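Local atomic coordinates of dual specificity protein phosphatase 15 (Homo sapiens, PDB entry 1YZ4), a protein that removes phosphate from phosphotyrosine, phosphoserine and phosphothreonine in proteins and may act on MAPK13, ATF2, ERBB3, PDGFRB and SNX6. Residues 56-61 with 67-72; 95-100 with 132-137; 100-105 with 119-124. The protein carries 1 engineered substitution. All coordinates share one frame; numbering follows the deposited sequence.

Interaction 1: 56-61 with 67-72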
loop_
_atom_site.group_PDB
_atom_site.type_symbol
_atom_site.label_atom_id
_atom_site.label_comp_id
_atom_site.label_asym_id
_atom_site.label_seq_id
_atom_site.Cartn_x
_atom_site.Cartn_y
_atom_site.Cartn_z
ATOM N N ILE A 56 -10.182 2.114 4.634
ATOM C CA ILE A 56 -9.711 3.493 4.611
ATOM C C ILE A 56 -10.584 4.235 3.593
ATOM O O ILE A 56 -10.318 4.204 2.392
ATOM C CB ILE A 56 -8.231 3.563 4.176
ATOM C CG1 ILE A 56 -7.363 2.753 5.147
ATOM C CG2 ILE A 56 -7.764 5.015 4.138
ATOM C CD1 ILE A 56 -7.379 3.259 6.605
ATOM N N PRO A 57 -11.641 4.911 4.074
ATOM C CA PRO A 57 -12.605 5.673 3.271
ATOM C C PRO A 57 -12.065 7.005 2.789
ATOM O O PRO A 57 -12.403 8.049 3.338
ATOM C CB PRO A 57 -13.770 5.847 4.232
ATOM C CG PRO A 57 -13.043 6.107 5.528
ATOM C CD PRO A 57 -11.930 5.062 5.513
ATOM N N VAL A 58 -11.248 6.969 1.747
ATOM C CA VAL A 58 -10.647 8.183 1.219
ATOM C C VAL A 58 -10.783 8.276 -0.296
ATOM O O VAL A 58 -10.592 7.292 -1.010
ATOM C CB VAL A 58 -9.150 8.244 1.605
ATOM C CG1 VAL A 58 -8.435 9.307 0.806
ATOM C CG2 VAL A 58 -9.018 8.522 3.089
ATOM N N ALA A 59 -11.112 9.470 -0.774
ATOM C CA ALA A 59 -11.268 9.713 -2.200
ATOM C C ALA A 59 -9.924 10.117 -2.813
ATOM O O ALA A 59 -8.999 10.506 -2.096
ATOM C CB ALA A 59 -12.307 10.817 -2.429
ATOM N N ASP A 60 -9.807 10.023 -4.133
ATOM C CA ASP A 60 -8.566 10.410 -4.784
ATOM C C ASP A 60 -8.566 11.872 -5.225
ATOM O O ASP A 60 -8.870 12.177 -6.379
ATOM C CB ASP A 60 -8.275 9.519 -5.998
ATOM C CG ASP A 60 -6.925 9.831 -6.624
ATOM O OD1 ASP A 60 -6.037 10.257 -5.852
ATOM O OD2 ASP A 60 -6.742 9.650 -7.855
ATOM N N THR A 61 -8.249 12.770 -4.293
ATOM C CA THR A 61 -8.163 14.200 -4.582
ATOM C C THR A 61 -6.959 14.705 -3.806
ATOM O O THR A 61 -6.704 14.269 -2.682
ATOM C CB THR A 61 -9.422 14.984 -4.142
ATOM O OG1 THR A 61 -9.255 15.460 -2.802
ATOM C CG2 THR A 61 -10.653 14.098 -4.207
ATOM N N LYS A 67 -2.417 11.150 4.660
ATOM C CA LYS A 67 -1.283 11.057 5.572
ATOM C C LYS A 67 -1.750 10.738 6.981
ATOM O O LYS A 67 -0.977 10.248 7.800
ATOM C CB LYS A 67 -0.465 12.356 5.570
ATOM C CG LYS A 67 -1.104 13.548 6.277
ATOM C CD LYS A 67 -0.323 14.822 5.960
ATOM C CE LYS A 67 -0.815 16.029 6.746
ATOM N NZ LYS A 67 -0.366 16.008 8.171
ATOM N N LYS A 68 -3.020 11.012 7.260
ATOM C CA LYS A 68 -3.562 10.725 8.577
ATOM C C LYS A 68 -3.740 9.223 8.786
ATOM O O LYS A 68 -3.954 8.773 9.909
ATOM C CB LYS A 68 -4.896 11.447 8.778
ATOM C CG LYS A 68 -4.746 12.955 8.978
ATOM C CD LYS A 68 -6.106 13.639 9.135
ATOM C CE LYS A 68 -5.981 15.159 9.234
ATOM N NZ LYS A 68 -7.324 15.812 9.258
ATOM N N HIS A 69 -3.641 8.447 7.711
ATOM C CA HIS A 69 -3.794 7.001 7.820
ATOM C C HIS A 69 -2.496 6.222 7.591
ATOM O O HIS A 69 -2.492 4.991 7.630
ATOM C CB HIS A 69 -4.870 6.501 6.849
ATOM C CG HIS A 69 -6.227 7.085 7.096
ATOM N ND1 HIS A 69 -6.624 8.297 6.571
ATOM C CD2 HIS A 69 -7.278 6.625 7.817
ATOM C CE1 HIS A 69 -7.862 8.556 6.956
ATOM N NE2 HIS A 69 -8.282 7.558 7.713
ATOM N N PHE A 70 -1.401 6.941 7.365
ATOM C CA PHE A 70 -0.102 6.317 7.138
ATOM C C PHE A 70 0.353 5.393 8.268
ATOM O O PHE A 70 0.746 4.250 8.027
ATOM C CB PHE A 70 0.978 7.388 6.925
ATOM C CG PHE A 70 0.926 8.062 5.572
ATOM C CD1 PHE A 70 -0.060 7.735 4.641
ATOM C CD2 PHE A 70 1.883 9.014 5.225
ATOM C CE1 PHE A 70 -0.092 8.341 3.387
ATOM C CE2 PHE A 70 1.862 9.629 3.969
ATOM C CZ PHE A 70 0.871 9.288 3.048
ATOM N N LYS A 71 0.307 5.893 9.499
ATOM C CA LYS A 71 0.750 5.116 10.647
ATOM C C LYS A 71 0.013 3.791 10.776
ATOM O O LYS A 71 0.623 2.722 10.824
ATOM C CB LYS A 71 0.568 5.922 11.936
ATOM C CG LYS A 71 1.114 5.213 13.166
ATOM C CD LYS A 71 0.675 5.871 14.471
ATOM C CE LYS A 71 1.186 7.292 14.613
ATOM N NZ LYS A 71 0.782 7.880 15.926
ATOM N N GLU A 72 -1.309 3.863 10.831
ATOM C CA GLU A 72 -2.106 2.659 10.974
ATOM C C GLU A 72 -1.931 1.679 9.804
ATOM O O GLU A 72 -1.887 0.474 10.022
ATOM C CB GLU A 72 -3.580 3.035 11.161
ATOM C CG GLU A 72 -4.230 3.693 9.953
ATOM C CD GLU A 72 -5.568 4.323 10.290
ATOM O OE1 GLU A 72 -6.451 3.613 10.816
ATOM O OE2 GLU A 72 -5.736 5.532 10.031
#
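Ile56 and His69 have the nearest CA atoms across the contact, 7.6 Å apart, and no hydrogen bond joins the two backbones here. The chain leaving strand 52-56 bends at once through an inverse gamma turn centred on Pro57, closed by a weak bond from Val58 N to Ile56 O. Side chains therefore do the work of fastening this loop to the start of helix 70-82. The His69 imidazole lies with one face over the CG2 methyl of Ile56, a CH-pi contact in which CG2 stands 4.1 Å from the ring centroid and 17° off its normal, displaced toward the rim. The other branch of Ile56 joins in: with CG1 anti to the carbonyl carbon (chi1 -59°), CD1 swings up to the CD2 corner of His69, 3.6 Å away, and also brushes Glu72 CD at 4.2 Å. From further along the loop, Val58 comes at the ring obliquely, its CG2 4.0 Å from His69 CE1. Ile38 and Ile40 of the adjoining strand back the same isoleucine. One methyl thus lies over a face of His69 and the others touch carbon atoms of the ring; across these two segments the imidazole is met by van der Waals and CH-pi contacts alone.

Interaction 2: 95-100 with 132-137. With BOG (octyl beta-D-glucopyranoside), chain C; SO4 (sulfate ion), chain D.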
loop_
_atom_site.group_PDB
_atom_site.type_symbol
_atom_site.label_atom_id
_atom_site.label_comp_id
_atom_site.label_asym_id
_atom_site.label_seq_id
_atom_site.Cartn_x
_atom_site.Cartn_y
_atom_site.Cartn_z
ATOM N N ILE A 95 -4.089 3.465 -9.297
ATOM C CA ILE A 95 -3.133 4.488 -9.702
ATOM C C ILE A 95 -2.474 5.318 -8.606
ATOM O O ILE A 95 -1.249 5.257 -8.437
ATOM C CB ILE A 95 -3.758 5.496 -10.707
ATOM C CG1 ILE A 95 -4.253 4.761 -11.958
ATOM C CG2 ILE A 95 -2.718 6.567 -11.080
ATOM C CD1 ILE A 95 -4.877 5.670 -13.012
ATOM N N SER A 96 -3.261 6.098 -7.865
ATOM C CA SER A 96 -2.659 6.970 -6.863
ATOM C C SER A 96 -2.826 6.681 -5.373
ATOM O O SER A 96 -1.841 6.745 -4.644
ATOM C CB SER A 96 -3.067 8.420 -7.139
ATOM O OG SER A 96 -4.377 8.671 -6.701
ATOM N N ARG A 97 -4.042 6.371 -4.917
ATOM C CA ARG A 97 -4.286 6.101 -3.493
ATOM C C ARG A 97 -3.524 4.915 -2.880
ATOM O O ARG A 97 -2.852 5.066 -1.855
ATOM C CB ARG A 97 -5.787 5.919 -3.234
ATOM C CG ARG A 97 -6.570 7.227 -3.182
ATOM C CD ARG A 97 -8.073 6.996 -3.111
ATOM N NE ARG A 97 -8.587 6.238 -4.250
ATOM C CZ ARG A 97 -9.884 6.082 -4.522
ATOM N NH1 ARG A 97 -10.804 6.632 -3.743
ATOM N NH2 ARG A 97 -10.270 5.379 -5.577
ATOM N N SER A 98 -3.637 3.739 -3.486
ATOM C CA SER A 98 -2.946 2.564 -2.966
ATOM C C SER A 98 -1.436 2.759 -3.084
ATOM O O SER A 98 -0.658 2.319 -2.230
ATOM C CB SER A 98 -3.369 1.312 -3.747
ATOM O OG SER A 98 -3.066 1.437 -5.132
ATOM N N THR A 99 -1.035 3.430 -4.154
ATOM C CA THR A 99 0.371 3.694 -4.425
ATOM C C THR A 99 0.991 4.553 -3.331
ATOM O O THR A 99 2.115 4.310 -2.892
ATOM C CB THR A 99 0.524 4.401 -5.785
ATOM O OG1 THR A 99 -0.135 3.621 -6.793
ATOM C CG2 THR A 99 1.981 4.555 -6.151
ATOM N N THR A 100 0.244 5.556 -2.892
ATOM C CA THR A 100 0.700 6.473 -1.853
ATOM C C THR A 100 0.953 5.738 -0.530
ATOM O O THR A 100 1.979 5.948 0.131
ATOM C CB THR A 100 -0.362 7.578 -1.626
ATOM O OG1 THR A 100 -0.715 8.156 -2.890
ATOM C CG2 THR A 100 0.171 8.666 -0.702
ATOM N N PRO A 132 -0.726 14.893 -7.225
ATOM C CA PRO A 132 0.150 15.962 -6.729
ATOM C C PRO A 132 0.093 16.206 -5.219
ATOM O O PRO A 132 1.127 16.399 -4.578
ATOM C CB PRO A 132 -0.315 17.177 -7.526
ATOM C CG PRO A 132 -0.716 16.571 -8.827
ATOM C CD PRO A 132 -1.500 15.363 -8.389
ATOM N N GLY A 133 -1.113 16.195 -4.655
ATOM C CA GLY A 133 -1.257 16.429 -3.228
ATOM C C GLY A 133 -0.691 15.319 -2.366
ATOM O O GLY A 133 -0.116 15.571 -1.304
ATOM N N PHE A 134 -0.850 14.080 -2.817
ATOM C CA PHE A 134 -0.335 12.945 -2.057
ATOM C C PHE A 134 1.190 12.911 -2.104
ATOM O O PHE A 134 1.836 12.414 -1.187
ATOM C CB PHE A 134 -0.901 11.626 -2.604
ATOM C CG PHE A 134 -2.383 11.480 -2.417
ATOM C CD1 PHE A 134 -3.094 12.385 -1.631
ATOM C CD2 PHE A 134 -3.067 10.423 -3.006
ATOM C CE1 PHE A 134 -4.466 12.235 -1.436
ATOM C CE2 PHE A 134 -4.434 10.265 -2.817
ATOM C CZ PHE A 134 -5.136 11.172 -2.031
ATOM N N ARG A 135 1.761 13.446 -3.175
ATOM C CA ARG A 135 3.210 13.461 -3.315
ATOM C C ARG A 135 3.816 14.416 -2.290
ATOM O O ARG A 135 4.876 14.137 -1.725
ATOM C CB ARG A 135 3.579 13.831 -4.760
ATOM C CG ARG A 135 2.894 12.886 -5.764
ATOM C CD ARG A 135 3.010 13.305 -7.217
ATOM N NE ARG A 135 4.298 12.962 -7.805
ATOM C CZ ARG A 135 4.462 12.105 -8.809
ATOM N NH1 ARG A 135 3.422 11.485 -9.348
ATOM N NH2 ARG A 135 5.674 11.884 -9.290
ATOM N N GLN A 136 3.121 15.522 -2.025
ATOM C CA GLN A 136 3.577 16.509 -1.046
ATOM C C GLN A 136 3.492 15.892 0.337
ATOM O O GLN A 136 4.402 16.052 1.158
ATOM C CB GLN A 136 2.706 17.766 -1.093
ATOM C CG GLN A 136 2.834 18.551 -2.389
ATOM C CD GLN A 136 2.045 19.848 -2.375
ATOM O OE1 GLN A 136 0.810 19.845 -2.378
ATOM N NE2 GLN A 136 2.759 20.967 -2.355
ATOM N N GLN A 137 2.387 15.190 0.584
ATOM C CA GLN A 137 2.174 14.523 1.853
ATOM C C GLN A 137 3.260 13.465 2.030
ATOM O O GLN A 137 3.707 13.202 3.149
ATOM C CB GLN A 137 0.779 13.887 1.893
ATOM C CG GLN A 137 -0.340 14.913 1.931
ATOM C CD GLN A 137 -1.720 14.288 2.045
ATOM O OE1 GLN A 137 -1.954 13.406 2.875
ATOM N NE2 GLN A 137 -2.649 14.759 1.223
HETATM C C1 BOG C . -15.320 5.588 -9.620
HETATM O O1 BOG C . -16.127 5.996 -10.730
HETATM C C2 BOG C . -14.053 6.487 -9.548
HETATM O O2 BOG C . -13.297 6.357 -10.739
HETATM C C3 BOG C . -13.198 6.064 -8.350
HETATM O O3 BOG C . -12.052 6.886 -8.260
HETATM C C4 BOG C . -14.039 6.217 -7.088
HETATM O O4 BOG C . -13.268 5.830 -5.966
HETATM C C5 BOG C . -15.309 5.326 -7.193
HETATM O O5 BOG C . -16.061 5.719 -8.370
HETATM C C6 BOG C . -16.184 5.500 -5.952
HETATM O O6 BOG C . -17.403 4.789 -6.095
HETATM C "C1'" BOG C . -17.102 5.038 -11.169
HETATM C "C2'" BOG C . -17.008 5.024 -12.680
HETATM C "C3'" BOG C . -15.836 4.159 -13.092
HETATM C "C4'" BOG C . -15.631 4.099 -14.596
HETATM C "C5'" BOG C . -14.440 3.206 -14.964
HETATM C "C6'" BOG C . -13.189 3.505 -14.148
HETATM C "C7'" BOG C . -12.061 2.589 -14.546
HETATM C "C8'" BOG C . -10.830 2.883 -13.731
HETATM S S SO4 D . -6.862 5.140 -7.384
HETATM O O1 SO4 D . -8.275 4.945 -7.680
HETATM O O2 SO4 D . -6.717 5.819 -6.101
HETATM O O3 SO4 D . -6.184 3.863 -7.334
HETATM O O4 SO4 D . -6.217 5.941 -8.415
#
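Arg97 CG meets the ring of Phe134 at its edge, near the ring plane, 3.7 Å from CE2, while Thr100 OG1 and Ser96 OG approach obliquely from opposite sides of that plane. The arginine belongs to the phosphate-binding P-loop of the protein tyrosine phosphatases, in which the predicted cysteine nucleophile is here the engineered Ser91. The closest approach to the phenyl ring is that of Thr100 OG1 to Phe134 CD2, 3.3 Å. The second flat group, the Arg97 guanidinium, also works by its edge: O2 of the sulfate and O4 of the octyl glucoside lie there, near its plane. That plane is 24° from the phenyl ring, and the two side chains run side by side in the same direction. The P-loop runs into helix 97-110, and helix 132-143 contributes Phe134 against its first turn. The sulfate, probably from the crystallisation liquor, occupies the site expected for a substrate phosphate. Ser96 N points almost straight at its O4 (3.0 Å, 174°), Ile95 N holds O3, and Arg97 grips O2 twice, through backbone N and through NE at 2.7 Å. A bend at chi3 (-59°) curls the arginine round the anion, bringing NH2 to sulfate O1 at 2.9 Å; Ser91 OG and Ala93 N complete the cradle. NH2 also bonds the detergent O4. Ser96 O accepts two bonds from one residue, with Thr100 N and Thr100 OG1 arriving from opposite faces of its carbonyl plane.

Interaction 3: 100-105 with 119-124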
loop_
_atom_site.group_PDB
_atom_site.type_symbol
_atom_site.label_atom_id
_atom_site.label_comp_id
_atom_site.label_asym_id
_atom_site.label_seq_id
_atom_site.Cartn_x
_atom_site.Cartn_y
_atom_site.Cartn_z
ATOM N N THR A 100 0.244 5.556 -2.892
ATOM C CA THR A 100 0.700 6.473 -1.853
ATOM C C THR A 100 0.953 5.738 -0.530
ATOM O O THR A 100 1.979 5.948 0.131
ATOM C CB THR A 100 -0.362 7.578 -1.626
ATOM O OG1 THR A 100 -0.715 8.156 -2.890
ATOM C CG2 THR A 100 0.171 8.666 -0.702
ATOM N N ILE A 101 0.006 4.889 -0.138
ATOM C CA ILE A 101 0.136 4.128 1.095
ATOM C C ILE A 101 1.341 3.177 1.030
ATOM O O ILE A 101 2.130 3.111 1.970
ATOM C CB ILE A 101 -1.173 3.326 1.398
ATOM C CG1 ILE A 101 -2.236 4.258 1.986
ATOM C CG2 ILE A 101 -0.907 2.216 2.392
ATOM C CD1 ILE A 101 -2.679 5.351 1.053
ATOM N N VAL A 102 1.499 2.454 -0.076
ATOM C CA VAL A 102 2.627 1.530 -0.187
ATOM C C VAL A 102 3.986 2.244 -0.224
ATOM O O VAL A 102 4.973 1.746 0.337
ATOM C CB VAL A 102 2.486 0.607 -1.432
ATOM C CG1 VAL A 102 2.127 1.426 -2.648
ATOM C CG2 VAL A 102 3.794 -0.135 -1.686
ATOM N N THR A 103 4.039 3.408 -0.869
ATOM C CA THR A 103 5.283 4.169 -0.963
ATOM C C THR A 103 5.718 4.579 0.438
ATOM O O THR A 103 6.889 4.444 0.809
ATOM C CB THR A 103 5.107 5.427 -1.856
ATOM O OG1 THR A 103 4.784 5.016 -3.186
ATOM C CG2 THR A 103 6.398 6.246 -1.925
ATOM N N ALA A 104 4.760 5.060 1.219
ATOM C CA ALA A 104 5.031 5.475 2.583
ATOM C C ALA A 104 5.599 4.296 3.376
ATOM O O ALA A 104 6.523 4.457 4.169
ATOM C CB ALA A 104 3.754 5.970 3.224
ATOM N N TYR A 105 5.045 3.108 3.155
ATOM C CA TYR A 105 5.513 1.919 3.851
ATOM C C TYR A 105 6.960 1.589 3.499
ATOM O O TYR A 105 7.796 1.372 4.374
ATOM C CB TYR A 105 4.664 0.708 3.491
ATOM C CG TYR A 105 5.138 -0.534 4.200
ATOM C CD1 TYR A 105 4.904 -0.707 5.566
ATOM C CD2 TYR A 105 5.863 -1.520 3.525
ATOM C CE1 TYR A 105 5.380 -1.825 6.243
ATOM C CE2 TYR A 105 6.344 -2.647 4.200
ATOM C CZ TYR A 105 6.095 -2.787 5.559
ATOM O OH TYR A 105 6.556 -3.888 6.239
ATOM N N GLU A 119 9.883 5.649 -8.017
ATOM C CA GLU A 119 10.549 5.239 -9.248
ATOM C C GLU A 119 10.807 3.737 -9.234
ATOM O O GLU A 119 10.726 3.070 -10.270
ATOM C CB GLU A 119 11.874 5.994 -9.409
ATOM C CG GLU A 119 12.681 5.617 -10.650
ATOM C CD GLU A 119 13.948 6.451 -10.806
ATOM O OE1 GLU A 119 14.755 6.163 -11.720
ATOM O OE2 GLU A 119 14.138 7.402 -10.015
ATOM N N ALA A 120 11.116 3.206 -8.056
ATOM C CA ALA A 120 11.375 1.779 -7.931
ATOM C C ALA A 120 10.062 1.015 -8.104
ATOM O O ALA A 120 10.026 -0.065 -8.702
ATOM C CB ALA A 120 11.998 1.477 -6.578
ATOM N N ILE A 121 8.979 1.586 -7.588
ATOM C CA ILE A 121 7.679 0.951 -7.710
ATOM C C ILE A 121 7.223 0.968 -9.172
ATOM O O ILE A 121 6.680 -0.025 -9.669
ATOM C CB ILE A 121 6.637 1.651 -6.809
ATOM C CG1 ILE A 121 7.029 1.456 -5.342
ATOM C CG2 ILE A 121 5.246 1.074 -7.048
ATOM C CD1 ILE A 121 6.076 2.100 -4.344
ATOM N N LYS A 122 7.467 2.084 -9.860
ATOM C CA LYS A 122 7.084 2.221 -11.266
ATOM C C LYS A 122 7.710 1.129 -12.135
ATOM O O LYS A 122 7.113 0.683 -13.117
ATOM C CB LYS A 122 7.490 3.595 -11.815
ATOM C CG LYS A 122 6.563 4.760 -11.433
ATOM C CD LYS A 122 7.076 6.076 -12.022
ATOM C CE LYS A 122 6.029 7.192 -12.000
ATOM N NZ LYS A 122 4.850 6.902 -12.889
ATOM N N ALA A 123 8.914 0.700 -11.773
ATOM C CA ALA A 123 9.606 -0.337 -12.530
ATOM C C ALA A 123 8.778 -1.615 -12.597
ATOM O O ALA A 123 8.846 -2.350 -13.578
ATOM C CB ALA A 123 10.968 -0.628 -11.895
ATOM N N THR A 124 7.991 -1.868 -11.554
ATOM C CA THR A 124 7.153 -3.064 -11.485
ATOM C C THR A 124 5.670 -2.726 -11.602
ATOM O O THR A 124 4.811 -3.558 -11.312
ATOM C CB THR A 124 7.350 -3.802 -10.155
ATOM O OG1 THR A 124 6.883 -2.975 -9.079
ATOM C CG2 THR A 124 8.819 -4.125 -9.939
#
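Ile121 drives the tip of its side chain between Val102 and Thr103, and the whole contact turns on that single methyl, CD1. Toward Val102 the approach is tip to tip, with CD1 of Ile121 4.2 Å from Val102 CG2. Toward Thr103 the two side chains cross obliquely, and the same CD1 comes to 3.4 Å from Thr103 OG1 and 4.0 Å from Thr103 CA, so it rests against the helix backbone as well as against a hydroxyl. The isoleucine can span the distance because chi2 of -180° leaves the CG1 branch extended toward helix 97-110. The nearest CA atoms, those of Thr103 and Ile121, remain 7.8 Å apart. Only 98 Å² is buried in all, a modest patch joining two consecutive helices, 97-110 and 114-123, that pack in the catalytic domain. Leu17 of strand 15-18 touches both Val102 and Ile121, placing the contact against the sheet. The hydroxyl beside the methyl has its own polar partner: Thr103 OG1 is hydrogen-bonded to Thr99 O, one turn earlier in the helix. On the backbone side of Ile121, its carbonyl oxygen takes bonds from Thr124 N at 2.9 Å and Thr124 OG1 at 3.0 Å, both from the same face of the carbonyl plane. The chemistry is thus divided: Thr103 OG1 finds its partner in Thr99 O and Ile121 O finds its donors in Thr124, while no hydrogen bond crosses between the segments. What passes between them is van der Waals packing, with a threonine whose hydroxyl is already engaged presenting itself to a methyl as a compact neighbour.

Interaction 2 holds the sulfate and adjoins both of the others. Interactions 1 and 2, with centres 10 Å apart, meet directly: Val58 O takes a probable hydrogen bond from Arg97 NH1 at 2.8 Å, tying the loop of residues 56-61 to the arginine that grips the anion, while Thr61 O packs 3.3 Å from Phe134 CE1. Interactions 2 and 3 share Thr100 and helix 97-110, which presents one side to helix 132-143 and another to helix 114-123. Interactions 1 and 3, about 16 Å apart between centres, touch where Phe70 CZ lies 3.9 Å from Thr100 CG2. The Arg97 side chain is about 4 Å from that of the engineered Ser91; those of Val58 and Val102 are each about 8 Å from it.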